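Long-range contacts in endo-1,3-beta-glucanase, family GH16 (Zobellia galactanivorans, PDB 4CTE), which probably hydrolyses internal beta-1,3-glucosidic linkages of laminarin-type glucans, this chain being its family GH16 glycoside hydrolase domain: residues A[99-104]-A[197-202]; A[20-25]-A[66-71]; A[93-98]-A[118-123]; A[114-119]-A[166-171]. The protein carries 1 engineered substitution. All coordinates share one frame; numbering follows the deposited sequence.

Contact 1: A[99-104]-A[197-202]; sequences WMLGNN and FILLNM. With GS1 (1-thio-beta-D-glucopyranose), chain C; GS1 (1-thio-beta-D-glucopyranose), chain B.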
# COMPACT_ATOMS: atom_id res chain seq x y z
N TRP A 99 0.91 0.09 -1.79
CA TRP A 99 0.53 1.23 -2.58
C TRP A 99 1.68 2.07 -3.03
O TRP A 99 2.84 1.74 -2.74
CB TRP A 99 -0.50 2.05 -1.76
CG TRP A 99 -0.08 2.48 -0.39
CD1 TRP A 99 0.32 1.69 0.69
CD2 TRP A 99 -0.18 3.85 0.15
NE1 TRP A 99 0.51 2.45 1.82
CE2 TRP A 99 0.25 3.77 1.55
CE3 TRP A 99 -0.55 5.11 -0.40
CZ2 TRP A 99 0.28 4.90 2.37
CZ3 TRP A 99 -0.50 6.25 0.44
CH2 TRP A 99 -0.08 6.14 1.79
N MET A 100 1.38 3.13 -3.78
CA MET A 100 2.39 3.99 -4.40
C MET A 100 1.95 5.42 -4.35
O MET A 100 0.76 5.71 -4.43
CB MET A 100 2.62 3.57 -5.86
CG MET A 100 2.91 2.09 -6.07
SD MET A 100 3.28 1.68 -7.77
CE MET A 100 4.99 2.26 -7.93
N LEU A 101 2.93 6.31 -4.22
CA LEU A 101 2.73 7.74 -4.21
C LEU A 101 3.70 8.38 -5.15
O LEU A 101 4.83 7.90 -5.27
CB LEU A 101 2.96 8.32 -2.82
CG LEU A 101 1.88 8.08 -1.77
CD1 LEU A 101 2.43 8.52 -0.40
CD2 LEU A 101 0.57 8.81 -2.10
N GLY A 102 3.28 9.45 -5.81
CA GLY A 102 4.18 10.19 -6.72
C GLY A 102 5.34 10.82 -5.97
O GLY A 102 5.17 11.36 -4.84
N ASN A 103 6.52 10.73 -6.57
CA ASN A 103 7.72 11.40 -6.05
C ASN A 103 7.53 12.87 -5.74
O ASN A 103 8.08 13.37 -4.77
CB ASN A 103 8.88 11.32 -7.06
CG ASN A 103 9.56 9.99 -7.06
OD1 ASN A 103 9.26 9.12 -6.23
ND2 ASN A 103 10.50 9.82 -7.96
N ASN A 104 6.70 13.54 -6.55
CA ASN A 104 6.49 14.98 -6.42
C ASN A 104 5.60 15.36 -5.24
O ASN A 104 5.27 16.53 -5.12
CB ASN A 104 5.98 15.57 -7.75
CG ASN A 104 4.61 15.05 -8.14
OD1 ASN A 104 4.03 14.16 -7.48
ND2 ASN A 104 4.08 15.60 -9.23
N PHE A 197 7.06 6.08 -5.86
CA PHE A 197 7.70 5.15 -4.92
C PHE A 197 6.64 4.22 -4.30
O PHE A 197 5.42 4.49 -4.34
CB PHE A 197 8.52 5.88 -3.84
CG PHE A 197 7.71 6.83 -2.96
CD1 PHE A 197 7.09 6.39 -1.77
CD2 PHE A 197 7.65 8.19 -3.28
CE1 PHE A 197 6.37 7.30 -0.94
CE2 PHE A 197 6.97 9.10 -2.48
CZ PHE A 197 6.33 8.66 -1.31
N ILE A 198 7.11 3.15 -3.67
CA ILE A 198 6.26 2.12 -3.10
C ILE A 198 6.16 2.23 -1.59
O ILE A 198 7.16 2.57 -0.92
CB ILE A 198 6.82 0.73 -3.49
CG1 ILE A 198 6.70 0.55 -5.03
CG2 ILE A 198 6.13 -0.41 -2.72
CD1 ILE A 198 7.53 -0.57 -5.62
N LEU A 199 4.97 1.94 -1.05
CA LEU A 199 4.77 1.87 0.40
C LEU A 199 4.15 0.53 0.80
O LEU A 199 3.37 -0.08 0.02
CB LEU A 199 3.90 3.02 0.94
CG LEU A 199 4.29 4.48 0.63
CD1 LEU A 199 3.70 4.89 -0.71
CD2 LEU A 199 3.84 5.41 1.77
N LEU A 200 4.51 0.07 1.99
CA LEU A 200 3.86 -1.08 2.63
C LEU A 200 3.54 -0.67 4.04
O LEU A 200 4.40 -0.07 4.70
CB LEU A 200 4.75 -2.32 2.66
CG LEU A 200 4.85 -3.09 1.35
CD1 LEU A 200 6.04 -4.02 1.44
CD2 LEU A 200 3.53 -3.83 1.04
N ASN A 201 2.33 -0.93 4.52
CA ASN A 201 2.02 -0.67 5.92
C ASN A 201 0.82 -1.49 6.39
O ASN A 201 0.10 -2.12 5.56
CB ASN A 201 1.70 0.81 6.14
CG ASN A 201 0.35 1.18 5.53
OD1 ASN A 201 0.25 1.32 4.33
ND2 ASN A 201 -0.68 1.28 6.37
N MET A 202 0.60 -1.46 7.71
CA MET A 202 -0.65 -1.95 8.28
C MET A 202 -1.14 -0.97 9.37
O MET A 202 -0.53 -0.85 10.44
CB MET A 202 -0.57 -3.37 8.84
CG MET A 202 -1.97 -3.91 9.17
SD MET A 202 -2.06 -5.73 9.27
CE MET A 202 -0.72 -6.09 10.42
C1 GS1 C . -7.29 5.53 1.20
S1 GS1 C . -8.91 5.33 1.87
C2 GS1 C . -6.73 6.83 1.73
O2 GS1 C . -7.44 8.01 1.33
C3 GS1 C . -5.43 6.90 1.02
C4 GS1 C . -4.68 5.82 1.71
O4 GS1 C . -3.34 6.13 1.42
C5 GS1 C . -5.17 4.56 1.05
O5 GS1 C . -6.49 4.40 1.60
C6 GS1 C . -4.23 3.38 1.26
O6 GS1 C . -5.06 2.23 1.40
C1 GS1 B . -3.89 9.40 2.22
S1 GS1 B . -4.68 7.79 2.22
C2 GS1 B . -4.51 10.40 3.24
O2 GS1 B . -5.90 10.56 2.99
C3 GS1 B . -3.75 11.73 3.06
O3 GS1 B . -4.29 12.82 3.90
C4 GS1 B . -2.18 11.50 3.15
O4 GS1 B . -1.49 12.71 2.87
C5 GS1 B . -1.68 10.38 2.18
O5 GS1 B . -2.46 9.17 2.42
C6 GS1 B . -0.16 10.07 2.17
O6 GS1 B . 0.28 9.47 3.40
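Trp-99 and Leu-199 form a hydrogen-bonded pair between neighbouring antiparallel strands of the GH16 beta-sandwich (jelly roll), on the sheet whose concave face carries the bound thioglucose units. Met-100 with Ile-198 follows as a non-hydrogen-bonded pair, and Leu-101 with Phe-197 as the next hydrogen-bonded one. The backbone evidence is four N-H to O bonds, two in each hydrogen-bonded pair; the shortest runs from Leu-199 N to Trp-99 O at 2.7 Å.

CH-pi contacts cover the rings on the sugar side. Trp-99 CG sits between its backbone N and carbonyl carbon, which tips the indole over Leu-199. Leu-199 CB is 3.7 Å from the centroid of the five-membered ring of Trp-99, only 19° off its normal, and Leu-199 CD2 continues along that face to Trp-99 CZ2 (3.6 Å). The opposite face receives O4 of the chain C sugar, 3.0 Å from Trp-99 CZ3, so the indole is held between Leu-199 and the sugar. Leu-101 CB lies over the Phe-197 ring, 4.2 Å from its centroid. At that ring's edge stands Asn-103 OD1, while Asn-103 ND2 bonds to Ser-76.

On the other face Met-100 and Ile-198 lie side by side, pointing the same way, with Met-100 CE 3.8 Å from Ile-198 CG1.

One side-chain hydrogen bond completes the set: Trp-99 NE1 donates to Asn-201 OD1 at 2.8 Å, bent to 145°, with the oxygen 23° out of the indole plane.

Contact 2: A[20-25]-A[66-71]; sequences VFETGM and SARMKT. With GS1 (1-thio-beta-D-glucopyranose), chain B; EDO (1,2-ethanediol), chain G.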
# COMPACT_ATOMS: atom_id res chain seq x y z
N VAL A 20 12.74 2.96 3.70
CA VAL A 20 12.80 3.98 4.73
C VAL A 20 11.64 3.66 5.65
O VAL A 20 10.52 3.38 5.18
CB VAL A 20 12.70 5.45 4.16
CG1 VAL A 20 12.65 6.47 5.28
CG2 VAL A 20 13.87 5.77 3.20
N PHE A 21 11.87 3.72 6.96
CA PHE A 21 10.78 3.46 7.93
C PHE A 21 10.18 4.73 8.41
O PHE A 21 10.89 5.66 8.72
CB PHE A 21 11.30 2.67 9.10
CG PHE A 21 11.84 1.36 8.69
CD1 PHE A 21 13.18 1.22 8.28
CD2 PHE A 21 10.99 0.24 8.65
CE1 PHE A 21 13.67 -0.01 7.87
CE2 PHE A 21 11.48 -1.00 8.25
CZ PHE A 21 12.82 -1.11 7.85
N GLU A 22 8.86 4.77 8.46
CA GLU A 22 8.20 5.96 8.98
C GLU A 22 7.85 5.66 10.41
O GLU A 22 7.77 4.48 10.81
CB GLU A 22 7.02 6.35 8.12
CG GLU A 22 7.56 6.95 6.83
CD GLU A 22 6.51 7.28 5.83
OE1 GLU A 22 5.79 6.37 5.36
OE2 GLU A 22 6.45 8.46 5.46
N THR A 23 7.69 6.72 11.20
CA THR A 23 7.39 6.57 12.62
C THR A 23 6.31 7.58 13.05
O THR A 23 6.14 8.64 12.45
CB THR A 23 8.68 6.71 13.51
OG1 THR A 23 9.13 8.04 13.44
CG2 THR A 23 9.91 5.76 13.08
N GLY A 24 5.59 7.23 14.11
CA GLY A 24 4.59 8.13 14.67
C GLY A 24 3.25 8.01 14.04
O GLY A 24 2.92 7.00 13.38
N MET A 25 2.51 9.11 14.20
CA MET A 25 1.09 9.15 13.84
C MET A 25 0.83 10.12 12.69
O MET A 25 -0.33 10.32 12.30
CB MET A 25 0.30 9.52 15.09
CG MET A 25 0.33 8.47 16.20
SD MET A 25 -0.80 8.84 17.54
CE MET A 25 -2.33 8.27 16.79
N SER A 66 2.54 -0.33 14.81
CA SER A 66 2.66 -1.13 13.60
C SER A 66 3.86 -0.58 12.83
O SER A 66 4.71 0.13 13.44
CB SER A 66 1.36 -1.11 12.79
OG SER A 66 1.44 -1.99 11.66
N ALA A 67 3.94 -0.89 11.53
CA ALA A 67 5.04 -0.34 10.72
C ALA A 67 4.54 0.14 9.38
O ALA A 67 3.50 -0.37 8.87
CB ALA A 67 6.12 -1.38 10.55
N ARG A 68 5.23 1.17 8.87
CA ARG A 68 4.99 1.75 7.57
C ARG A 68 6.37 1.98 6.97
O ARG A 68 7.27 2.62 7.59
CB ARG A 68 4.24 3.04 7.66
CG ARG A 68 4.08 3.78 6.34
CD ARG A 68 2.98 4.81 6.45
NE ARG A 68 3.06 5.88 5.45
CZ ARG A 68 2.04 6.64 5.05
NH1 ARG A 68 0.79 6.43 5.52
NH2 ARG A 68 2.26 7.62 4.16
N MET A 69 6.51 1.49 5.74
CA MET A 69 7.79 1.52 5.01
C MET A 69 7.59 2.09 3.63
O MET A 69 6.53 1.85 3.02
CB MET A 69 8.33 0.11 4.87
CG MET A 69 8.60 -0.62 6.18
SD MET A 69 8.80 -2.39 5.94
CE MET A 69 10.10 -2.57 4.71
N LYS A 70 8.59 2.78 3.09
CA LYS A 70 8.45 3.42 1.79
C LYS A 70 9.78 3.36 1.09
O LYS A 70 10.82 3.27 1.76
CB LYS A 70 7.97 4.86 1.93
CG LYS A 70 8.91 5.82 2.70
CD LYS A 70 8.32 7.19 2.83
CE LYS A 70 9.32 8.05 3.60
NZ LYS A 70 8.76 9.42 3.83
N THR A 71 9.75 3.42 -0.24
CA THR A 71 11.01 3.44 -1.00
C THR A 71 11.40 4.85 -1.46
O THR A 71 12.37 5.02 -2.25
CB THR A 71 10.99 2.52 -2.26
OG1 THR A 71 10.03 3.02 -3.20
CG2 THR A 71 10.70 1.05 -1.91
C1 GS1 B . -3.89 9.40 2.22
S1 GS1 B . -4.68 7.79 2.22
C2 GS1 B . -4.51 10.40 3.24
O2 GS1 B . -5.90 10.56 2.99
C3 GS1 B . -3.75 11.73 3.06
O3 GS1 B . -4.29 12.82 3.90
C4 GS1 B . -2.18 11.50 3.15
O4 GS1 B . -1.49 12.71 2.87
C5 GS1 B . -1.68 10.38 2.18
O5 GS1 B . -2.46 9.17 2.42
C6 GS1 B . -0.16 10.07 2.17
O6 GS1 B . 0.28 9.47 3.40
C1 EDO G . 4.69 9.48 2.38
O1 EDO G . 4.67 8.94 3.71
C2 EDO G . 5.13 10.91 2.51
O2 EDO G . 6.41 10.90 3.21
O HOH W 1 7.63 1.71 10.56
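The guanidinium of Arg-68 is approached at its edge by Glu-22 OE1, O1 of an ethanediol probably left from crystallisation and O6 of the chain B thioglucose. Its plane stands 57° from the Glu-22 carboxylate, so the two groups do not meet as a flat two-pronged pair: Arg-68 NE reaches Glu-22 OE1 (2.8 Å) from above the carboxylate plane. The Phe-21 ring has Met-69 CG obliquely beside it, 3.5 Å from Phe-21 CD2; Met-69 SD, 4.9 Å from the ring centroid, makes this a Met-aromatic contact.

Lys-70 serves the second carboxylate oxygen. Its chain leaves with CG between backbone N and carbonyl carbon (chi1 62°) and then runs straight, which carries NZ to within 3.0 Å of Glu-22 OE2; Gln-72 OE1 is a further partner of that NZ. Backbone bonds align the strands beneath, with Val-20 N giving to Lys-70 O at 2.7 Å and Lys-70 N returning to Val-20 O.

Glu-22 thus lies between two cations and should keep its negative charge, and its bond to NE helps to orient the arginine that binds the sugar: Arg-68 NH2 donates to thioglucose O6 at 2.8 Å, almost straight at 171°. The arrangement is a salt-bridge network on an antiparallel strand pair bordering the glucan-binding cleft.

Contact 3: A[93-98]-A[118-123]; sequences GLWPAF and IMSRIN. Engineered in segment 118-123: Ser-120 (natural residue Glu). With GS1 (1-thio-beta-D-glucopyranose), chain C.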
# COMPACT_ATOMS: atom_id res chain seq x y z
N GLY A 93 -10.57 -3.60 12.58
CA GLY A 93 -9.66 -2.47 12.72
C GLY A 93 -8.39 -2.53 11.87
O GLY A 93 -7.78 -1.49 11.62
N LEU A 94 -8.04 -3.72 11.38
CA LEU A 94 -6.79 -3.89 10.60
C LEU A 94 -6.95 -3.32 9.19
O LEU A 94 -7.97 -3.56 8.53
CB LEU A 94 -6.36 -5.35 10.57
CG LEU A 94 -5.96 -5.87 11.95
CD1 LEU A 94 -5.69 -7.34 11.83
CD2 LEU A 94 -4.74 -5.14 12.54
N TRP A 95 -5.95 -2.57 8.74
CA TRP A 95 -6.03 -1.94 7.43
C TRP A 95 -4.72 -1.97 6.72
O TRP A 95 -4.03 -0.93 6.62
CB TRP A 95 -6.54 -0.51 7.56
CG TRP A 95 -6.57 0.23 6.24
CD1 TRP A 95 -6.38 -0.29 4.96
CD2 TRP A 95 -6.82 1.67 6.03
NE1 TRP A 95 -6.48 0.70 4.01
CE2 TRP A 95 -6.75 1.89 4.59
CE3 TRP A 95 -7.08 2.75 6.87
CZ2 TRP A 95 -6.93 3.14 4.03
CZ3 TRP A 95 -7.26 4.00 6.29
CH2 TRP A 95 -7.19 4.19 4.90
N PRO A 96 -4.34 -3.13 6.21
CA PRO A 96 -3.09 -3.24 5.46
C PRO A 96 -3.19 -2.57 4.07
O PRO A 96 -4.31 -2.44 3.50
CB PRO A 96 -2.95 -4.73 5.30
CG PRO A 96 -4.40 -5.18 5.14
CD PRO A 96 -5.08 -4.41 6.22
N ALA A 97 -2.03 -2.18 3.52
CA ALA A 97 -2.01 -1.56 2.18
C ALA A 97 -0.67 -1.75 1.53
O ALA A 97 0.35 -1.77 2.21
CB ALA A 97 -2.36 -0.07 2.23
N PHE A 98 -0.70 -1.88 0.20
CA PHE A 98 0.46 -2.00 -0.69
C PHE A 98 0.13 -0.99 -1.77
O PHE A 98 -0.84 -1.18 -2.56
CB PHE A 98 0.56 -3.39 -1.24
CG PHE A 98 1.52 -3.55 -2.42
CD1 PHE A 98 2.82 -2.95 -2.42
CD2 PHE A 98 1.18 -4.41 -3.48
CE1 PHE A 98 3.71 -3.16 -3.51
CE2 PHE A 98 2.04 -4.61 -4.56
CZ PHE A 98 3.32 -4.00 -4.58
N ILE A 118 -2.47 -0.47 -4.79
CA ILE A 118 -2.44 -1.76 -5.50
C ILE A 118 -3.36 -2.73 -4.77
O ILE A 118 -4.21 -3.41 -5.41
CB ILE A 118 -1.00 -2.31 -5.69
CG1 ILE A 118 -0.13 -1.28 -6.46
CG2 ILE A 118 -1.04 -3.68 -6.36
CD1 ILE A 118 1.35 -1.55 -6.52
N MET A 119 -3.21 -2.75 -3.45
CA MET A 119 -4.06 -3.55 -2.59
C MET A 119 -4.30 -2.80 -1.31
O MET A 119 -3.34 -2.32 -0.68
CB MET A 119 -3.39 -4.90 -2.27
CG MET A 119 -4.17 -5.86 -1.36
SD MET A 119 -4.21 -5.46 0.41
CE MET A 119 -2.49 -5.68 0.93
N SER A 120 -5.58 -2.71 -0.93
CA SER A 120 -5.92 -2.33 0.46
C SER A 120 -7.10 -3.21 0.89
O SER A 120 -7.88 -3.74 0.06
CB SER A 120 -6.21 -0.85 0.64
OG SER A 120 -7.32 -0.48 -0.16
N ARG A 121 -7.19 -3.43 2.20
CA ARG A 121 -8.22 -4.26 2.78
C ARG A 121 -8.58 -3.68 4.14
O ARG A 121 -7.74 -3.09 4.82
CB ARG A 121 -7.74 -5.73 2.93
CG ARG A 121 -8.79 -6.65 3.55
CD ARG A 121 -8.20 -8.00 3.84
NE ARG A 121 -9.24 -8.86 4.44
CZ ARG A 121 -9.03 -9.79 5.38
NH1 ARG A 121 -7.82 -10.01 5.92
NH2 ARG A 121 -10.08 -10.49 5.79
N ILE A 122 -9.84 -3.84 4.55
CA ILE A 122 -10.19 -3.44 5.90
C ILE A 122 -10.84 -4.60 6.66
O ILE A 122 -11.59 -5.45 6.06
CB ILE A 122 -11.14 -2.18 5.97
CG1 ILE A 122 -12.42 -2.38 5.12
CG2 ILE A 122 -10.37 -0.91 5.58
CD1 ILE A 122 -13.55 -1.41 5.44
N ASN A 123 -10.59 -4.64 7.97
CA ASN A 123 -11.31 -5.57 8.88
C ASN A 123 -11.20 -7.04 8.49
O ASN A 123 -10.09 -7.52 8.23
CB ASN A 123 -12.79 -5.06 9.03
CG ASN A 123 -12.83 -3.61 9.48
OD1 ASN A 123 -11.94 -3.21 10.23
ND2 ASN A 123 -13.87 -2.82 9.05
C1 GS1 C . -7.29 5.53 1.20
S1 GS1 C . -8.91 5.33 1.87
C2 GS1 C . -6.73 6.83 1.73
O2 GS1 C . -7.44 8.01 1.33
C3 GS1 C . -5.43 6.90 1.02
C4 GS1 C . -4.68 5.82 1.71
O4 GS1 C . -3.34 6.13 1.42
C5 GS1 C . -5.17 4.56 1.05
O5 GS1 C . -6.49 4.40 1.60
C6 GS1 C . -4.23 3.38 1.26
O6 GS1 C . -5.06 2.23 1.40
O HOH W 2 -7.91 -6.15 7.07
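With CG opposite the backbone N (chi1 167°), Phe-98 presents a ring face to Ile-118 CD1, 3.9 Å from the centroid. Trp-95, likewise at 177°, turns its indole so that Ile-122 CG2 lies above the five-membered ring, 4.2 Å from its centroid and 18° off the normal.

The backbones run antiparallel, with a classic beta bulge at one end: Ile-118 and Met-119 both face Phe-98, whose O accepts Met-119 N at 3.0 Å and, weakly, Ile-118 N at 2.9 Å. At the other end Asn-123 N donates to Leu-94 O, and Asn-123 OD1 folds back to take Gly-93 N (2.7 Å). Between them Pro-96 has no N-H to offer. Its CD lies 3.3 Å from Arg-121 O, a buried carbonyl without a hydrogen-bond partner, and the bond from Arg-121 N to Pro-96 O is weak.

The ligand lies at the indole edge: Trp-95 NE1 gives a weak bond to O6 of the chain C thioglucose. Ser-120, an engineered replacement for glutamate, has CB 3.4 Å from that O6.

Backbone bonds secure both ends of the pairing, and the middle, at Pro-96, is weakly bonded. Asp-117 and Ser-120 both lie by the sugar although three residues apart, consistent with the extra residue of the bulge shifting the alternation; the natural glutamate would probably face the sugar too.

Contact 4: A[114-119]-A[166-171]; sequences GEIDIM and NSIKWF. With GS1 (1-thio-beta-D-glucopyranose), chain C.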
# COMPACT_ATOMS: atom_id res chain seq x y z
N GLY A 114 -0.70 12.09 -6.85
CA GLY A 114 -1.24 10.85 -7.39
C GLY A 114 -0.92 9.71 -6.43
O GLY A 114 0.09 9.69 -5.69
N GLU A 115 -1.82 8.74 -6.42
CA GLU A 115 -1.69 7.62 -5.52
C GLU A 115 -2.26 6.41 -6.19
O GLU A 115 -3.37 6.48 -6.72
CB GLU A 115 -2.43 7.91 -4.18
CG GLU A 115 -2.54 6.70 -3.27
CD GLU A 115 -3.20 6.94 -1.92
OE1 GLU A 115 -3.35 8.09 -1.46
OE2 GLU A 115 -3.54 5.92 -1.30
N ILE A 116 -1.48 5.32 -6.17
CA ILE A 116 -1.93 4.02 -6.69
C ILE A 116 -1.97 3.00 -5.52
O ILE A 116 -0.91 2.52 -5.04
CB ILE A 116 -1.07 3.45 -7.87
CG1 ILE A 116 -0.91 4.46 -9.03
CG2 ILE A 116 -1.66 2.09 -8.34
CD1 ILE A 116 0.13 4.03 -10.04
N ASP A 117 -3.18 2.68 -5.10
CA ASP A 117 -3.43 1.64 -4.08
C ASP A 117 -3.53 0.33 -4.84
O ASP A 117 -4.56 0.06 -5.50
CB ASP A 117 -4.71 1.93 -3.26
CG ASP A 117 -4.65 3.28 -2.57
OD1 ASP A 117 -3.54 3.76 -2.23
OD2 ASP A 117 -5.71 3.90 -2.38
N ILE A 118 -2.47 -0.47 -4.79
CA ILE A 118 -2.44 -1.76 -5.50
C ILE A 118 -3.36 -2.73 -4.77
O ILE A 118 -4.21 -3.41 -5.41
CB ILE A 118 -1.00 -2.31 -5.69
CG1 ILE A 118 -0.13 -1.28 -6.46
CG2 ILE A 118 -1.04 -3.68 -6.36
CD1 ILE A 118 1.35 -1.55 -6.52
N MET A 119 -3.21 -2.75 -3.45
CA MET A 119 -4.06 -3.55 -2.59
C MET A 119 -4.30 -2.80 -1.31
O MET A 119 -3.34 -2.32 -0.68
CB MET A 119 -3.39 -4.90 -2.27
CG MET A 119 -4.17 -5.86 -1.36
SD MET A 119 -4.21 -5.46 0.41
CE MET A 119 -2.49 -5.68 0.93
N ASN A 166 -1.18 4.72 -20.84
CA ASN A 166 -2.63 4.85 -21.13
C ASN A 166 -3.62 4.32 -20.11
O ASN A 166 -4.77 4.78 -20.09
CB ASN A 166 -2.94 4.20 -22.49
CG ASN A 166 -2.21 4.88 -23.62
OD1 ASN A 166 -2.25 6.10 -23.77
ND2 ASN A 166 -1.52 4.08 -24.42
N SER A 167 -3.17 3.38 -19.27
CA SER A 167 -4.05 2.75 -18.32
C SER A 167 -3.34 2.15 -17.13
O SER A 167 -2.13 1.91 -17.17
CB SER A 167 -4.85 1.63 -19.03
OG SER A 167 -4.02 0.52 -19.33
N ILE A 168 -4.12 1.95 -16.08
CA ILE A 168 -3.69 1.19 -14.90
C ILE A 168 -4.71 0.03 -14.81
O ILE A 168 -5.92 0.24 -14.89
CB ILE A 168 -3.57 2.02 -13.59
CG1 ILE A 168 -2.53 3.14 -13.75
CG2 ILE A 168 -3.20 1.11 -12.40
CD1 ILE A 168 -2.59 4.27 -12.73
N LYS A 169 -4.18 -1.18 -14.70
CA LYS A 169 -4.98 -2.38 -14.60
C LYS A 169 -4.58 -3.03 -13.30
O LYS A 169 -3.39 -3.09 -12.99
CB LYS A 169 -4.73 -3.30 -15.79
CG LYS A 169 -5.23 -2.76 -17.13
CD LYS A 169 -4.92 -3.68 -18.28
CE LYS A 169 -5.46 -3.09 -19.58
NZ LYS A 169 -5.21 -4.01 -20.71
N TRP A 170 -5.57 -3.49 -12.54
CA TRP A 170 -5.37 -4.16 -11.25
C TRP A 170 -5.61 -5.62 -11.37
O TRP A 170 -6.52 -6.05 -12.12
CB TRP A 170 -6.33 -3.63 -10.20
CG TRP A 170 -5.97 -2.30 -9.62
CD1 TRP A 170 -5.33 -2.06 -8.42
CD2 TRP A 170 -6.23 -0.98 -10.21
NE1 TRP A 170 -5.16 -0.71 -8.22
CE2 TRP A 170 -5.69 0.00 -9.25
CE3 TRP A 170 -6.84 -0.52 -11.39
CZ2 TRP A 170 -5.77 1.38 -9.47
CZ3 TRP A 170 -6.91 0.88 -11.61
CH2 TRP A 170 -6.39 1.80 -10.68
N PHE A 171 -4.82 -6.39 -10.63
CA PHE A 171 -4.92 -7.83 -10.62
C PHE A 171 -4.77 -8.42 -9.22
O PHE A 171 -4.05 -7.87 -8.36
CB PHE A 171 -3.81 -8.45 -11.48
CG PHE A 171 -3.77 -7.97 -12.92
CD1 PHE A 171 -3.23 -6.70 -13.26
CD2 PHE A 171 -4.21 -8.83 -13.98
CE1 PHE A 171 -3.20 -6.26 -14.60
CE2 PHE A 171 -4.15 -8.39 -15.32
CZ PHE A 171 -3.65 -7.11 -15.62
C1 GS1 C . -7.29 5.53 1.20
S1 GS1 C . -8.91 5.33 1.87
C2 GS1 C . -6.73 6.83 1.73
O2 GS1 C . -7.44 8.01 1.33
C3 GS1 C . -5.43 6.90 1.02
C4 GS1 C . -4.68 5.82 1.71
O4 GS1 C . -3.34 6.13 1.42
C5 GS1 C . -5.17 4.56 1.05
O5 GS1 C . -6.49 4.40 1.60
C6 GS1 C . -4.23 3.38 1.26
O6 GS1 C . -5.06 2.23 1.40
O HOH W 3 -4.64 -5.96 -6.28
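Ile-168 is the first residue of segment 166-171 to touch the other segment, meeting Ile-116 tip to tip, with Ile-168 CD1 and Ile-116 CD1 3.8 Å apart. Both isoleucines set CG1 beside the backbone N (chi1 -60° in Ile-168) and extend from there, so each spends its full length bridging the gap. The gap is wide because the strands belong to different layers: the axes of 115-117 and 167-171 approach no closer than 9.9 Å, and no backbone hydrogen bond joins them. Phe-192 touches both isoleucines, adding to the apolar filling.

Trp-170 follows on the same side of its strand. Ile-168 CG2 covers one face of its indole, while the edge turns to the other segment. Trp-170 NE1 donates to Asp-117 O at 2.9 Å with an N-H...O angle of 152°; the donor is tilted 34° from the carbonyl plane, and the oxygen lies at the indole edge, slightly tilted out of its plane. Ile-118 O lies at the same edge, 3.5 Å from Trp-170 CD1. Ile-116 CG2 approaches Trp-170 CZ2 obliquely at 4.3 Å. At Phe-171 the link is indirect: a water sits 2.9 Å from Phe-171 O and 2.7 Å from Ile-118 O.

The indole thus meets the chain just where it turns a corner at Ile-118, beneath the sugar site. On the far side of strand 115-117, Glu-115 and Asp-117 face the chain C thioglucose, with Asp-117 OD2 3.5 Å from its C5. Glu-Ile-Asp-Ile-Met followed by position 120, glutamate in nature, matches the E-x-D-x-x-E active-site signature of GH16 laminarinases, here backed by the second sheet of the sandwich.

Overall arrangement
Contacts 1, 3 and 4 are buried, whereas contact 2 is partly exposed; contact 4 is nearly as far from the centre of the chain, yet buried between the layers. Strand 94-102 serves contacts 1 and 3, and also pairs with strand 115-117 of contact 4; strands 196-204 and 62-70 are neighbours, joining contact 1 to contact 2 through Leu-200 O and Met-69 N. Contacts 3 and 4 share Ile-118 and Met-119. Chemistry follows place: contacts 1 and 3 combine strand pairing with ring contacts beside sugar, contact 2 adds a salt-bridge network to its strand pairing, and contact 4 relies on apolar tips and one indole bond. Contacts 2 and 4 lie on opposite sides of the centre.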